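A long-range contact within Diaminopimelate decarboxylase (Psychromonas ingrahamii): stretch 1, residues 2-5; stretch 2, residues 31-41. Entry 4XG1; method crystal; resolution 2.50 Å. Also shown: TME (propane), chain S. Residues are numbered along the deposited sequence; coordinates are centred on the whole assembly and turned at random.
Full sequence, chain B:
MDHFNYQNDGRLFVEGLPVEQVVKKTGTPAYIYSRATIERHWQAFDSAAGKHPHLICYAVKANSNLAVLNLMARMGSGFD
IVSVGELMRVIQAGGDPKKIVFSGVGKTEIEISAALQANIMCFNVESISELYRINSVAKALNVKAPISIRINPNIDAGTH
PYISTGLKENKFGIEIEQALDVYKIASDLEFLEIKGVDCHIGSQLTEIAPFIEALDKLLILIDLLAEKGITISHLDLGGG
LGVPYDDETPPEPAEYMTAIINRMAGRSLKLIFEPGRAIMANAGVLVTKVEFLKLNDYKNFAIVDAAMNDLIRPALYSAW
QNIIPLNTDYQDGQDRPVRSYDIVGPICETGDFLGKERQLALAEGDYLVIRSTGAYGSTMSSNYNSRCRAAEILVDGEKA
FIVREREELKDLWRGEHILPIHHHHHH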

# COMPACT_ATOMS: atom_id res chain seq x y z
N ASP B 2 -18.23 19.16 -6.51
CA ASP B 2 -17.62 19.40 -5.15
C ASP B 2 -17.42 20.89 -4.72
O ASP B 2 -17.67 21.84 -5.49
CB ASP B 2 -16.30 18.59 -5.03
CG ASP B 2 -15.25 18.98 -6.08
OD1 ASP B 2 -15.01 20.18 -6.35
OD2 ASP B 2 -14.67 18.03 -6.66
N HIS B 3 -16.98 21.08 -3.47
CA HIS B 3 -16.78 22.41 -2.89
C HIS B 3 -15.31 22.84 -2.89
O HIS B 3 -14.89 23.67 -2.07
CB HIS B 3 -17.36 22.45 -1.49
CG HIS B 3 -18.84 22.25 -1.44
ND1 HIS B 3 -19.43 21.03 -1.70
CD2 HIS B 3 -19.86 23.09 -1.13
CE1 HIS B 3 -20.74 21.12 -1.55
NE2 HIS B 3 -21.02 22.37 -1.20
N PHE B 4 -14.53 22.28 -3.80
CA PHE B 4 -13.18 22.75 -4.06
C PHE B 4 -13.30 23.63 -5.26
O PHE B 4 -13.54 23.15 -6.35
CB PHE B 4 -12.22 21.57 -4.31
CG PHE B 4 -12.04 20.67 -3.12
CD1 PHE B 4 -11.12 20.97 -2.14
CD2 PHE B 4 -12.81 19.53 -2.98
CE1 PHE B 4 -10.98 20.17 -1.04
CE2 PHE B 4 -12.66 18.71 -1.87
CZ PHE B 4 -11.74 19.03 -0.90
N ASN B 5 -13.13 24.93 -5.06
CA ASN B 5 -13.50 25.95 -6.04
C ASN B 5 -12.51 27.12 -6.03
O ASN B 5 -12.19 27.65 -4.97
CB ASN B 5 -14.91 26.48 -5.71
CG ASN B 5 -15.98 25.39 -5.75
OD1 ASN B 5 -16.76 25.25 -4.81
ND2 ASN B 5 -16.01 24.60 -6.83
N TYR B 31 -4.12 15.35 3.49
CA TYR B 31 -5.40 15.07 2.85
C TYR B 31 -6.39 16.05 3.40
O TYR B 31 -6.42 16.28 4.61
CB TYR B 31 -5.87 13.65 3.18
CG TYR B 31 -5.30 12.59 2.25
CD1 TYR B 31 -5.85 12.39 0.99
CD2 TYR B 31 -4.26 11.76 2.67
CE1 TYR B 31 -5.36 11.43 0.15
CE2 TYR B 31 -3.78 10.78 1.83
CZ TYR B 31 -4.32 10.62 0.58
OH TYR B 31 -3.87 9.62 -0.28
N ILE B 32 -7.22 16.59 2.51
CA ILE B 32 -8.25 17.52 2.92
C ILE B 32 -9.59 17.12 2.39
O ILE B 32 -9.73 16.86 1.19
CB ILE B 32 -7.93 18.94 2.42
CG1 ILE B 32 -6.65 19.44 3.09
CG2 ILE B 32 -9.05 19.91 2.77
CD1 ILE B 32 -6.14 20.76 2.55
N TYR B 33 -10.57 17.05 3.27
CA TYR B 33 -11.90 16.55 2.92
C TYR B 33 -12.97 17.61 3.12
O TYR B 33 -12.92 18.38 4.09
CB TYR B 33 -12.26 15.34 3.76
CG TYR B 33 -11.26 14.19 3.71
CD1 TYR B 33 -10.91 13.58 2.51
CD2 TYR B 33 -10.65 13.71 4.88
CE1 TYR B 33 -10.00 12.55 2.48
CE2 TYR B 33 -9.73 12.69 4.85
CZ TYR B 33 -9.41 12.11 3.65
OH TYR B 33 -8.50 11.07 3.62
N SER B 34 -13.93 17.66 2.19
CA SER B 34 -15.12 18.52 2.27
C SER B 34 -16.27 17.83 2.94
O SER B 34 -16.79 16.88 2.42
CB SER B 34 -15.58 18.94 0.88
OG SER B 34 -16.93 19.40 0.91
N ARG B 35 -16.69 18.31 4.09
CA ARG B 35 -17.89 17.75 4.75
C ARG B 35 -19.14 17.85 3.87
O ARG B 35 -19.90 16.89 3.75
CB ARG B 35 -18.21 18.49 6.03
CG ARG B 35 -19.56 18.06 6.53
CD ARG B 35 -19.94 18.73 7.83
NE ARG B 35 -21.09 18.02 8.40
CZ ARG B 35 -21.68 18.34 9.55
NH1 ARG B 35 -21.22 19.36 10.28
NH2 ARG B 35 -22.71 17.63 9.98
N ALA B 36 -19.33 19.02 3.26
CA ALA B 36 -20.48 19.28 2.43
C ALA B 36 -20.50 18.33 1.24
O ALA B 36 -21.54 17.76 0.92
CB ALA B 36 -20.48 20.72 1.95
N THR B 37 -19.37 18.16 0.57
CA THR B 37 -19.32 17.26 -0.56
C THR B 37 -19.65 15.84 -0.16
O THR B 37 -20.33 15.15 -0.89
CB THR B 37 -17.95 17.26 -1.19
OG1 THR B 37 -17.57 18.61 -1.50
CG2 THR B 37 -17.93 16.39 -2.46
N ILE B 38 -19.18 15.39 1.00
CA ILE B 38 -19.47 14.03 1.45
C ILE B 38 -20.97 13.84 1.64
O ILE B 38 -21.57 12.84 1.21
CB ILE B 38 -18.74 13.69 2.77
CG1 ILE B 38 -17.24 13.63 2.53
CG2 ILE B 38 -19.21 12.38 3.34
CD1 ILE B 38 -16.41 13.73 3.78
N GLU B 39 -21.56 14.81 2.33
CA GLU B 39 -22.98 14.77 2.66
C GLU B 39 -23.82 14.85 1.39
O GLU B 39 -24.71 14.06 1.17
CB GLU B 39 -23.29 15.89 3.65
CG GLU B 39 -22.76 15.53 5.04
CD GLU B 39 -23.01 16.57 6.11
OE1 GLU B 39 -23.24 17.77 5.78
OE2 GLU B 39 -22.94 16.19 7.29
N ARG B 40 -23.51 15.79 0.54
CA ARG B 40 -24.23 15.94 -0.70
C ARG B 40 -24.21 14.63 -1.46
O ARG B 40 -25.26 14.19 -1.95
CB ARG B 40 -23.63 17.02 -1.54
CG ARG B 40 -24.49 17.43 -2.70
CD ARG B 40 -23.81 18.58 -3.42
NE ARG B 40 -22.80 18.09 -4.35
CZ ARG B 40 -21.86 18.83 -4.93
NH1 ARG B 40 -21.73 20.14 -4.65
NH2 ARG B 40 -21.02 18.26 -5.80
N HIS B 41 -23.03 14.00 -1.55
CA HIS B 41 -22.89 12.79 -2.35
C HIS B 41 -23.63 11.60 -1.76
O HIS B 41 -24.20 10.82 -2.49
CB HIS B 41 -21.43 12.45 -2.61
CG HIS B 41 -20.79 13.28 -3.67
ND1 HIS B 41 -19.43 13.28 -3.89
CD2 HIS B 41 -21.31 14.16 -4.57
CE1 HIS B 41 -19.14 14.10 -4.90
NE2 HIS B 41 -20.26 14.66 -5.31
C1 TME S . -24.06 19.98 3.46
C2 TME S . -24.30 19.17 2.16
C3 TME S . -24.02 19.93 0.85

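A chain end can be fastened to a distant helix by packing its side chains where a strand gives way to that helix, and residues 2-5 against 31-41 illustrate the principle, burying 380 Å² in all. The contact begins on the strand with Ile 32, whose side chain points toward stretch 1: its CG2 lies 4.3 Å from Phe 4 CE1, while Phe 4 CZ comes within 3.6 Å of the backbone Ile 32 O. The large, buried Phe 4 ring lies along the end of the strand and also meets Ser 34, with Phe 4 CE2 4.0 Å from Ser 34 CB. Ser 34 is small enough to pack here and also caps the helix, its OG accepting a hydrogen bond from Thr 37 N at 2.8 Å. On the first helical turn, Ala 36 presents a bare methyl that fits flat against His 3; its CB sits 3.6 Å from the ring centroid of His 3, a CH-pi contact over one face. Thr 37 meets the same ring at its edge, where His 3 ND1 and Thr 37 OG1 share a hydrogen bond of 3.1 Å. Imidazole thus serves both an apolar and a polar neighbour. One turn on, the long side chain of Arg 40 reaches across to stretch 1, placing Arg 40 NH1 3.4 Å from His 3 CE1 and Arg 40 NH2 3.0 Å from Asp 2 N.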